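Long-range contacts in methionine gamma-lyase (Trichomonas vaginalis, PDB 1E5E), which belongs to the pyridoxal-phosphate-dependent enzymes of the Cys/Met metabolism family and assembles from four copies of its chain: residues 156-161 and 185-190; 180-185 and 202-207; 309-314 and 373-378. All coordinates share one frame; numbering follows the deposited sequence.

Contact 1 (156-161 and 185-190); sequences PANPTL and NTFCSP. With PPJ (N-(hydroxy{3-hydroxy-2-methyl-5-[(phosphonooxy)methyl]pyridin-4-yl}methyl)norvaline), chain C.
The ring of F187 fits into the turn made by 156-161, which N158, L161 and P156 meet in turn. The tight part lies at the far end of the ring: N158 CG is 3.4 Å from F187 CZ, and the amide and ring planes stand 38° apart, so the amide leans across the tip and does not stack. With CG anti to the backbone N (chi1 -179°), N158 reaches past the phenylalanine to the bound PPJ. There ND2 gives a fairly straight bond of 3.2 Å to PPJ O and a weak, bent one to PPJ O3, while OD1 accepts from NH1 of R373. Asparagine suits this place because it offers a donor and an acceptor: the ligand at one and R373 at the other tell its nitrogen from its oxygen. Lower on the ring, L161 CD2 touches F187 CE2 at the edge (3.6 Å), and the oxygen P156 O approaches F187 CD2 obliquely at 3.5 Å. An apolar ring fills this buried site without a polar atom to satisfy. Cis peptides before P156 and P159, with a 2.7 Å bond from L161 N to A157 O, curl the segment around it.

The looser side is at the base of the ring, where P156 CD comes only to 4.2 Å from F187 CB; beside it, the same CD makes a local touch with C188 SG at 3.6 Å. This side too is buried, not open to solvent. Packing alone joins the two segments directly.

The two loops follow the neighbouring parallel strands 148-154 and 180-184. F187 and L161 also touch M311 on strand 311-316, while P190, at the other end, packs on L74 and E75 of helix 62-75.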
loop_
_atom_site.group_PDB
_atom_site.type_symbol
_atom_site.label_atom_id
_atom_site.label_comp_id
_atom_site.label_asym_id
_atom_site.label_seq_id
_atom_site.Cartn_x
_atom_site.Cartn_y
_atom_site.Cartn_z
ATOM N N PRO A 156 22.926 -15.989 18.354
ATOM C CA PRO A 156 22.743 -17.415 18.637
ATOM C C PRO A 156 22.284 -18.156 17.399
ATOM O O PRO A 156 21.583 -17.546 16.552
ATOM C CB PRO A 156 21.670 -17.460 19.708
ATOM C CG PRO A 156 21.590 -16.068 20.286
ATOM C CD PRO A 156 21.997 -15.165 19.143
ATOM N N ALA A 157 22.647 -19.432 17.253
ATOM C CA ALA A 157 22.327 -20.182 16.052
ATOM C C ALA A 157 20.880 -20.648 15.903
ATOM O O ALA A 157 20.162 -20.971 16.851
ATOM C CB ALA A 157 23.184 -21.464 15.963
ATOM N N ASN A 158 20.445 -20.687 14.645
ATOM C CA ASN A 158 19.078 -21.106 14.317
ATOM C C ASN A 158 19.142 -22.582 13.992
ATOM O O ASN A 158 19.807 -22.901 13.005
ATOM C CB ASN A 158 18.585 -20.288 13.116
ATOM C CG ASN A 158 17.161 -20.636 12.714
ATOM O OD1 ASN A 158 16.516 -21.497 13.343
ATOM N ND2 ASN A 158 16.655 -19.928 11.698
ATOM N N PRO A 159 18.531 -23.450 14.767
ATOM C CA PRO A 159 17.658 -23.109 15.863
ATOM C C PRO A 159 18.107 -23.488 17.265
ATOM O O PRO A 159 17.340 -23.289 18.217
ATOM C CB PRO A 159 16.477 -24.026 15.482
ATOM C CG PRO A 159 17.161 -25.322 15.150
ATOM C CD PRO A 159 18.489 -24.930 14.518
ATOM N N THR A 160 19.303 -24.015 17.447
ATOM C CA THR A 160 19.738 -24.444 18.794
ATOM C C THR A 160 20.107 -23.347 19.780
ATOM O O THR A 160 20.128 -23.552 21.003
ATOM C CB THR A 160 20.911 -25.416 18.630
ATOM O OG1 THR A 160 22.016 -24.655 18.130
ATOM C CG2 THR A 160 20.565 -26.487 17.563
ATOM N N LEU A 161 20.327 -22.113 19.325
ATOM C CA LEU A 161 20.721 -20.957 20.067
ATOM C C LEU A 161 22.141 -21.113 20.622
ATOM O O LEU A 161 22.571 -20.450 21.565
ATOM C CB LEU A 161 19.739 -20.571 21.185
ATOM C CG LEU A 161 18.256 -20.510 20.756
ATOM C CD1 LEU A 161 17.353 -20.082 21.906
ATOM C CD2 LEU A 161 18.100 -19.603 19.531
ATOM N N ASN A 185 23.010 -11.681 12.025
ATOM C CA ASN A 185 22.582 -11.064 13.270
ATOM C C ASN A 185 21.085 -10.950 13.419
ATOM O O ASN A 185 20.616 -10.170 14.254
ATOM C CB ASN A 185 23.239 -9.665 13.379
ATOM C CG ASN A 185 23.261 -9.091 14.785
ATOM O OD1 ASN A 185 23.401 -9.864 15.750
ATOM N ND2 ASN A 185 23.077 -7.774 14.967
ATOM N N THR A 186 20.341 -11.748 12.664
ATOM C CA THR A 186 18.890 -11.744 12.674
ATOM C C THR A 186 18.281 -11.997 14.046
ATOM O O THR A 186 17.421 -11.251 14.454
ATOM C CB THR A 186 18.369 -12.875 11.753
ATOM O OG1 THR A 186 18.820 -12.674 10.412
ATOM C CG2 THR A 186 16.846 -12.920 11.753
ATOM N N PHE A 187 18.701 -13.053 14.725
ATOM C CA PHE A 187 18.162 -13.406 16.045
ATOM C C PHE A 187 18.425 -12.326 17.053
ATOM O O PHE A 187 17.556 -12.148 17.910
ATOM C CB PHE A 187 18.713 -14.734 16.574
ATOM C CG PHE A 187 17.987 -15.933 16.035
ATOM C CD1 PHE A 187 17.277 -15.875 14.841
ATOM C CD2 PHE A 187 18.081 -17.148 16.688
ATOM C CE1 PHE A 187 16.605 -16.978 14.351
ATOM C CE2 PHE A 187 17.400 -18.262 16.219
ATOM C CZ PHE A 187 16.654 -18.179 15.057
ATOM N N CYS A 188 19.505 -11.555 16.931
ATOM C CA CYS A 188 19.693 -10.502 17.924
ATOM C C CYS A 188 19.056 -9.165 17.586
ATOM O O CYS A 188 18.489 -8.487 18.477
ATOM C CB CYS A 188 21.189 -10.254 18.079
ATOM S SG CYS A 188 22.156 -11.531 18.905
ATOM N N SER A 189 19.228 -8.714 16.357
ATOM C CA SER A 189 18.800 -7.410 15.852
ATOM C C SER A 189 19.904 -6.455 16.305
ATOM O O SER A 189 20.585 -6.756 17.274
ATOM C CB SER A 189 17.416 -6.910 16.297
ATOM O OG SER A 189 17.538 -6.160 17.509
ATOM N N PRO A 190 19.981 -5.255 15.738
ATOM C CA PRO A 190 20.960 -4.262 16.081
ATOM C C PRO A 190 20.727 -3.726 17.483
ATOM O O PRO A 190 21.624 -3.069 18.031
ATOM C CB PRO A 190 20.794 -3.118 15.056
ATOM C CG PRO A 190 20.008 -3.704 13.928
ATOM C CD PRO A 190 19.209 -4.855 14.521
HETATM N N1 PPJ C . 18.746 -15.840 8.300
HETATM C C2 PPJ C . 18.139 -16.314 9.408
HETATM C C6 PPJ C . 18.148 -15.937 7.079
HETATM C C2A PPJ C . 18.787 -16.663 10.604
HETATM C C3 PPJ C . 16.802 -16.732 9.245
HETATM O O3 PPJ C . 16.281 -17.315 10.292
HETATM C C4 PPJ C . 16.111 -16.637 8.033
HETATM C C4A PPJ C . 14.762 -17.100 7.984
HETATM C C5 PPJ C . 16.804 -16.289 6.874
HETATM N N PPJ C . 14.260 -18.028 8.820
HETATM C C5A PPJ C . 16.184 -15.992 5.617
HETATM O OP4 PPJ C . 15.583 -14.851 5.699
HETATM P P PPJ C . 14.332 -14.739 4.720
HETATM O OP1 PPJ C . 13.813 -13.242 4.901
HETATM O OP2 PPJ C . 13.259 -15.788 5.141
HETATM O OP3 PPJ C . 14.745 -14.984 3.202
HETATM C CA PPJ C . 12.955 -18.420 8.854
HETATM C CB PPJ C . 12.200 -18.716 7.628
HETATM C C PPJ C . 12.677 -19.375 9.879
HETATM C CG PPJ C . 12.505 -19.887 6.766
HETATM C CD PPJ C . 11.530 -20.933 7.037
HETATM O O PPJ C . 13.666 -19.799 10.581
HETATM O OXT PPJ C . 11.492 -19.461 10.423
#

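Contact 2 (180-185 and 202-207); sequences LVIADN and VVVHSA. With PPJ (N-(hydroxy{3-hydroxy-2-methyl-5-[(phosphonooxy)methyl]pyridin-4-yl}methyl)norvaline), chain C.
D184 and V204 are paired on two adjacent parallel strands, 180-184 and 202-206, in the mixed seven-stranded sheet that marks the large domain of fold type I pyridoxal-phosphate enzymes. Both strands run toward the bound PPJ, and each ends in a residue that meets it. D184, with CG anti to the backbone N (chi1 175°), brings OD2 to 2.6 Å from the pyridine nitrogen PPJ N1; a short carboxylate suits a site this close to the strand end. From the other strand, the hydroxyl S206 OG donates to the phosphate oxygen PPJ OP1 over 2.7 Å.

The second shell ties these two together. The hydroxyl of T186 is hydrogen-bonded to D184 OD1 and also to S206 N, so one small side chain positions both. V204 CG2 packs at 3.6 Å against D184 CB and supports the aspartate from the strand beside it.

Beneath lies the backbone. V202 N bonds to V181 O, A183 N to V202 O, V204 N to A183 O and N185 N to V204 O, in the alternating pattern of parallel strands, which twist 26° against each other. I182 CG1 lies 3.9 Å from V202 CB, side by side on the same face as D184 and V204, and helix 86-97 covers I182 and D184. Beta-branched isoleucine and valine suit the extended backbone. On the face of A183 and V203, the small alanine packs on F153 and V200, and V203 CG1 touches N185 CB at 3.5 Å.

Farther out, E75 OE2 receives bonds from both N185 ND2 and H205 NE2. Their side chains run alongside each other, and the imidazole carbon H205 CE1 rests 3.2 Å from N185 O.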
loop_
_atom_site.group_PDB
_atom_site.type_symbol
_atom_site.label_atom_id
_atom_site.label_comp_id
_atom_site.label_asym_id
_atom_site.label_seq_id
_atom_site.Cartn_x
_atom_site.Cartn_y
_atom_site.Cartn_z
ATOM N N LEU A 180 36.990 -12.691 4.934
ATOM C CA LEU A 180 35.865 -11.866 5.433
ATOM C C LEU A 180 35.038 -12.652 6.441
ATOM O O LEU A 180 34.678 -13.805 6.168
ATOM C CB LEU A 180 35.010 -11.454 4.207
ATOM C CG LEU A 180 35.656 -10.280 3.438
ATOM C CD1 LEU A 180 34.879 -9.916 2.194
ATOM C CD2 LEU A 180 35.791 -9.061 4.364
ATOM N N VAL A 181 34.790 -12.041 7.592
ATOM C CA VAL A 181 33.932 -12.710 8.568
ATOM C C VAL A 181 32.542 -12.107 8.409
ATOM O O VAL A 181 32.369 -10.891 8.548
ATOM C CB VAL A 181 34.432 -12.564 10.005
ATOM C CG1 VAL A 181 33.468 -13.268 10.966
ATOM C CG2 VAL A 181 35.831 -13.213 10.044
ATOM N N ILE A 182 31.543 -12.943 8.256
ATOM C CA ILE A 182 30.170 -12.517 8.011
ATOM C C ILE A 182 29.302 -13.053 9.139
ATOM O O ILE A 182 29.332 -14.277 9.345
ATOM C CB ILE A 182 29.661 -13.016 6.642
ATOM C CG1 ILE A 182 30.528 -12.491 5.484
ATOM C CG2 ILE A 182 28.203 -12.603 6.443
ATOM C CD1 ILE A 182 30.176 -13.050 4.105
ATOM N N ALA A 183 28.586 -12.208 9.855
ATOM C CA ALA A 183 27.721 -12.741 10.935
ATOM C C ALA A 183 26.253 -12.529 10.588
ATOM O O ALA A 183 25.975 -11.422 10.103
ATOM C CB ALA A 183 28.065 -12.008 12.218
ATOM N N ASP A 184 25.390 -13.530 10.730
ATOM C CA ASP A 184 23.945 -13.312 10.495
ATOM C C ASP A 184 23.350 -12.954 11.853
ATOM O O ASP A 184 23.255 -13.769 12.777
ATOM C CB ASP A 184 23.301 -14.506 9.810
ATOM C CG ASP A 184 21.794 -14.393 9.643
ATOM O OD1 ASP A 184 21.159 -13.538 10.287
ATOM O OD2 ASP A 184 21.221 -15.248 8.928
ATOM N N ASN A 185 23.010 -11.681 12.025
ATOM C CA ASN A 185 22.582 -11.064 13.270
ATOM C C ASN A 185 21.085 -10.950 13.419
ATOM O O ASN A 185 20.616 -10.170 14.254
ATOM C CB ASN A 185 23.239 -9.665 13.379
ATOM C CG ASN A 185 23.261 -9.091 14.785
ATOM O OD1 ASN A 185 23.401 -9.864 15.750
ATOM N ND2 ASN A 185 23.077 -7.774 14.967
ATOM N N VAL A 202 31.089 -8.055 7.803
ATOM C CA VAL A 202 29.795 -7.931 7.176
ATOM C C VAL A 202 28.726 -8.537 8.093
ATOM O O VAL A 202 28.912 -9.608 8.669
ATOM C CB VAL A 202 29.691 -8.687 5.823
ATOM C CG1 VAL A 202 28.420 -8.290 5.095
ATOM C CG2 VAL A 202 30.874 -8.456 4.894
ATOM N N VAL A 203 27.611 -7.830 8.254
ATOM C CA VAL A 203 26.502 -8.282 9.086
ATOM C C VAL A 203 25.270 -8.383 8.205
ATOM O O VAL A 203 24.938 -7.440 7.463
ATOM C CB VAL A 203 26.213 -7.307 10.260
ATOM C CG1 VAL A 203 24.985 -7.765 11.070
ATOM C CG2 VAL A 203 27.435 -7.150 11.170
ATOM N N VAL A 204 24.611 -9.547 8.193
ATOM C CA VAL A 204 23.387 -9.672 7.393
ATOM C C VAL A 204 22.204 -9.909 8.331
ATOM O O VAL A 204 22.396 -10.305 9.497
ATOM C CB VAL A 204 23.501 -10.817 6.386
ATOM C CG1 VAL A 204 24.633 -10.557 5.381
ATOM C CG2 VAL A 204 23.804 -12.167 7.076
ATOM N N HIS A 205 20.990 -9.649 7.833
ATOM C CA HIS A 205 19.757 -9.878 8.526
ATOM C C HIS A 205 18.627 -10.293 7.562
ATOM O O HIS A 205 18.517 -9.778 6.457
ATOM C CB HIS A 205 19.121 -8.624 9.162
ATOM C CG HIS A 205 19.898 -7.979 10.268
ATOM N ND1 HIS A 205 19.698 -8.312 11.594
ATOM C CD2 HIS A 205 20.861 -7.041 10.253
ATOM C CE1 HIS A 205 20.510 -7.588 12.338
ATOM N NE2 HIS A 205 21.241 -6.816 11.545
ATOM N N SER A 206 17.748 -11.104 8.108
ATOM C CA SER A 206 16.450 -11.363 7.535
ATOM C C SER A 206 15.639 -10.269 8.266
ATOM O O SER A 206 15.279 -10.402 9.438
ATOM C CB SER A 206 15.841 -12.706 7.874
ATOM O OG SER A 206 14.455 -12.728 7.480
ATOM N N ALA A 207 15.357 -9.165 7.558
ATOM C CA ALA A 207 14.599 -8.063 8.147
ATOM C C ALA A 207 13.130 -8.472 8.273
ATOM O O ALA A 207 12.369 -7.948 9.102
ATOM C CB ALA A 207 14.746 -6.783 7.313
HETATM N N1 PPJ C . 18.746 -15.840 8.300
HETATM C C2 PPJ C . 18.139 -16.314 9.408
HETATM C C6 PPJ C . 18.148 -15.937 7.079
HETATM C C2A PPJ C . 18.787 -16.663 10.604
HETATM C C3 PPJ C . 16.802 -16.732 9.245
HETATM O O3 PPJ C . 16.281 -17.315 10.292
HETATM C C4 PPJ C . 16.111 -16.637 8.033
HETATM C C4A PPJ C . 14.762 -17.100 7.984
HETATM C C5 PPJ C . 16.804 -16.289 6.874
HETATM N N PPJ C . 14.260 -18.028 8.820
HETATM C C5A PPJ C . 16.184 -15.992 5.617
HETATM O OP4 PPJ C . 15.583 -14.851 5.699
HETATM P P PPJ C . 14.332 -14.739 4.720
HETATM O OP1 PPJ C . 13.813 -13.242 4.901
HETATM O OP2 PPJ C . 13.259 -15.788 5.141
HETATM O OP3 PPJ C . 14.745 -14.984 3.202
HETATM C CA PPJ C . 12.955 -18.420 8.854
HETATM C CB PPJ C . 12.200 -18.716 7.628
HETATM C C PPJ C . 12.677 -19.375 9.879
HETATM C CG PPJ C . 12.505 -19.887 6.766
HETATM C CD PPJ C . 11.530 -20.933 7.037
HETATM O O PPJ C . 13.666 -19.799 10.581
HETATM O OXT PPJ C . 11.492 -19.461 10.423
#

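Contact 3 (309-314 and 373-378); sequences GSMITF and RLSVGI. With PPJ (N-(hydroxy{3-hydroxy-2-methyl-5-[(phosphonooxy)methyl]pyridin-4-yl}methyl)norvaline), chain C.
M311 is folded back on itself, bent at both chi2 (-53°) and chi3 (-68°), so that its methyl crosses to the neighbouring strand and lies against R373. M311 CE is 3.7 Å from R373 CD, and M311 SD sits 3.4 Å from S375 OG, which is itself hydrogen-bonded to G340 N; a flexible, unbranched thioether can follow this curve. Nearby, T313 OG1 comes to 3.6 Å from R373 CG, while its hydroxyl bonds to P159 O. The arginine stretches out, turns at chi3 (70°) and presents its guanidinium edge to the carboxyl group of PPJ. R373 donates nearly straight hydrogen bonds from NH1 to PPJ O (2.7 Å) and from NH2 to PPJ OXT (2.9 Å); NH1 is also bonded to N158 OD1.

The strands 311-314 and 373-375 are antiparallel. I312 and L374 form a hydrogen-bonded pair, and V376 N bonds to S310 O at 2.9 Å just past the strand end. Opposite the arginine face, I312 CD1 touches V376 CG2 (3.9 Å) and L374 CD2 (4.1 Å). These aliphatic chains suit a face covered by helices 260-279 and 381-396.

A sheet with helices on one face and a carboxyl-gripping arginine on the other is characteristic of the small C-terminal domain of fold type I pyridoxal-phosphate enzymes.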
loop_
_atom_site.group_PDB
_atom_site.type_symbol
_atom_site.label_atom_id
_atom_site.label_comp_id
_atom_site.label_asym_id
_atom_site.label_seq_id
_atom_site.Cartn_x
_atom_site.Cartn_y
_atom_site.Cartn_z
ATOM N N GLY A 309 17.315 -11.658 24.237
ATOM C CA GLY A 309 16.551 -12.056 23.050
ATOM C C GLY A 309 15.225 -12.729 23.392
ATOM O O GLY A 309 14.926 -12.945 24.562
ATOM N N SER A 310 14.445 -13.053 22.363
ATOM C CA SER A 310 13.134 -13.630 22.657
ATOM C C SER A 310 13.010 -15.008 22.039
ATOM O O SER A 310 11.907 -15.531 22.144
ATOM C CB SER A 310 12.039 -12.650 22.240
ATOM O OG SER A 310 11.787 -12.762 20.846
ATOM N N MET A 311 14.123 -15.560 21.569
ATOM C CA MET A 311 14.150 -16.922 21.048
ATOM C C MET A 311 14.404 -17.861 22.252
ATOM O O MET A 311 15.251 -17.610 23.109
ATOM C CB MET A 311 15.228 -17.194 19.985
ATOM C CG MET A 311 15.092 -16.325 18.708
ATOM S SD MET A 311 13.450 -16.427 17.972
ATOM C CE MET A 311 13.367 -18.083 17.381
ATOM N N ILE A 312 13.688 -18.980 22.269
ATOM C CA ILE A 312 13.821 -19.988 23.294
ATOM C C ILE A 312 13.756 -21.324 22.573
ATOM O O ILE A 312 12.753 -21.487 21.886
ATOM C CB ILE A 312 12.713 -19.940 24.356
ATOM C CG1 ILE A 312 12.656 -18.625 25.167
ATOM C CG2 ILE A 312 12.929 -21.088 25.359
ATOM C CD1 ILE A 312 11.410 -18.568 26.084
ATOM N N THR A 313 14.702 -22.242 22.742
ATOM C CA THR A 313 14.512 -23.543 22.070
ATOM C C THR A 313 14.435 -24.645 23.123
ATOM O O THR A 313 15.168 -24.521 24.117
ATOM C CB THR A 313 15.659 -23.766 21.076
ATOM O OG1 THR A 313 15.501 -22.836 19.987
ATOM C CG2 THR A 313 15.642 -25.189 20.531
ATOM N N PHE A 314 13.539 -25.609 23.020
ATOM C CA PHE A 314 13.415 -26.575 24.099
ATOM C C PHE A 314 13.079 -27.934 23.499
ATOM O O PHE A 314 12.677 -28.139 22.353
ATOM C CB PHE A 314 12.437 -26.200 25.214
ATOM C CG PHE A 314 11.006 -26.023 24.746
ATOM C CD1 PHE A 314 10.612 -24.879 24.051
ATOM C CD2 PHE A 314 10.051 -26.954 25.034
ATOM C CE1 PHE A 314 9.308 -24.710 23.621
ATOM C CE2 PHE A 314 8.723 -26.815 24.612
ATOM C CZ PHE A 314 8.365 -25.676 23.904
ATOM N N ARG A 373 11.189 -24.813 18.541
ATOM C CA ARG A 373 11.737 -23.445 18.574
ATOM C C ARG A 373 10.611 -22.434 18.800
ATOM O O ARG A 373 9.589 -22.423 18.116
ATOM C CB ARG A 373 12.530 -23.139 17.301
ATOM C CG ARG A 373 13.279 -21.813 17.301
ATOM C CD ARG A 373 13.684 -21.391 15.870
ATOM N NE ARG A 373 12.475 -21.005 15.111
ATOM C CZ ARG A 373 12.487 -20.722 13.794
ATOM N NH1 ARG A 373 13.612 -20.785 13.094
ATOM N NH2 ARG A 373 11.354 -20.390 13.191
ATOM N N LEU A 374 10.809 -21.458 19.679
ATOM C CA LEU A 374 9.780 -20.514 20.066
ATOM C C LEU A 374 10.335 -19.103 19.886
ATOM O O LEU A 374 11.465 -18.928 20.335
ATOM C CB LEU A 374 9.367 -20.702 21.523
ATOM C CG LEU A 374 8.457 -19.697 22.212
ATOM C CD1 LEU A 374 7.031 -19.702 21.650
ATOM C CD2 LEU A 374 8.442 -20.003 23.725
ATOM N N SER A 375 9.505 -18.186 19.400
ATOM C CA SER A 375 9.887 -16.811 19.251
ATOM C C SER A 375 8.823 -16.046 20.044
ATOM O O SER A 375 7.669 -16.258 19.718
ATOM C CB SER A 375 9.816 -16.296 17.788
ATOM O OG SER A 375 10.402 -14.984 17.772
ATOM N N VAL A 376 9.191 -15.454 21.155
ATOM C CA VAL A 376 8.180 -14.900 22.055
ATOM C C VAL A 376 7.845 -13.480 21.588
ATOM O O VAL A 376 8.785 -12.715 21.344
ATOM C CB VAL A 376 8.756 -14.848 23.483
ATOM C CG1 VAL A 376 7.870 -14.126 24.479
ATOM C CG2 VAL A 376 9.020 -16.281 23.962
ATOM N N GLY A 377 6.587 -13.117 21.614
ATOM C CA GLY A 377 6.117 -11.790 21.247
ATOM C C GLY A 377 5.773 -10.937 22.482
ATOM O O GLY A 377 6.324 -11.175 23.554
ATOM N N ILE A 378 4.860 -9.971 22.329
ATOM C CA ILE A 378 4.556 -9.021 23.374
ATOM C C ILE A 378 3.195 -9.198 24.043
ATOM O O ILE A 378 2.707 -8.294 24.732
ATOM C CB ILE A 378 4.687 -7.570 22.861
ATOM C CG1 ILE A 378 3.690 -7.394 21.688
ATOM C CG2 ILE A 378 6.133 -7.320 22.400
ATOM C CD1 ILE A 378 3.904 -6.046 20.994
HETATM N N1 PPJ C . 18.746 -15.840 8.300
HETATM C C2 PPJ C . 18.139 -16.314 9.408
HETATM C C6 PPJ C . 18.148 -15.937 7.079
HETATM C C2A PPJ C . 18.787 -16.663 10.604
HETATM C C3 PPJ C . 16.802 -16.732 9.245
HETATM O O3 PPJ C . 16.281 -17.315 10.292
HETATM C C4 PPJ C . 16.111 -16.637 8.033
HETATM C C4A PPJ C . 14.762 -17.100 7.984
HETATM C C5 PPJ C . 16.804 -16.289 6.874
HETATM N N PPJ C . 14.260 -18.028 8.820
HETATM C C5A PPJ C . 16.184 -15.992 5.617
HETATM O OP4 PPJ C . 15.583 -14.851 5.699
HETATM P P PPJ C . 14.332 -14.739 4.720
HETATM O OP1 PPJ C . 13.813 -13.242 4.901
HETATM O OP2 PPJ C . 13.259 -15.788 5.141
HETATM O OP3 PPJ C . 14.745 -14.984 3.202
HETATM C CA PPJ C . 12.955 -18.420 8.854
HETATM C CB PPJ C . 12.200 -18.716 7.628
HETATM C C PPJ C . 12.677 -19.375 9.879
HETATM C CG PPJ C . 12.505 -19.887 6.766
HETATM C CD PPJ C . 11.530 -20.933 7.037
HETATM O O PPJ C . 13.666 -19.799 10.581
HETATM O OXT PPJ C . 11.492 -19.461 10.423
#

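Along the chain, contacts 1 and 2 interlock, their segments alternating and sharing N185, whereas contact 3 opens only after both have closed. Contact 2 lies within the seven-stranded sheet, and contact 3 within the separate five-stranded sheet. Contact 1, made of loops that leave the larger sheet, lies between: its centre is about 10 Å from that of contact 2 and about 11 Å from that of contact 3. Contacts 2 and 3 have centres about 20 Å apart and nearest atoms about 9 Å apart, yet both touch PPJ, as contact 1 does. The ligand site thus draws on both sheets, bridged by contact 1, and Y56 and R58 of the second subunit complete it.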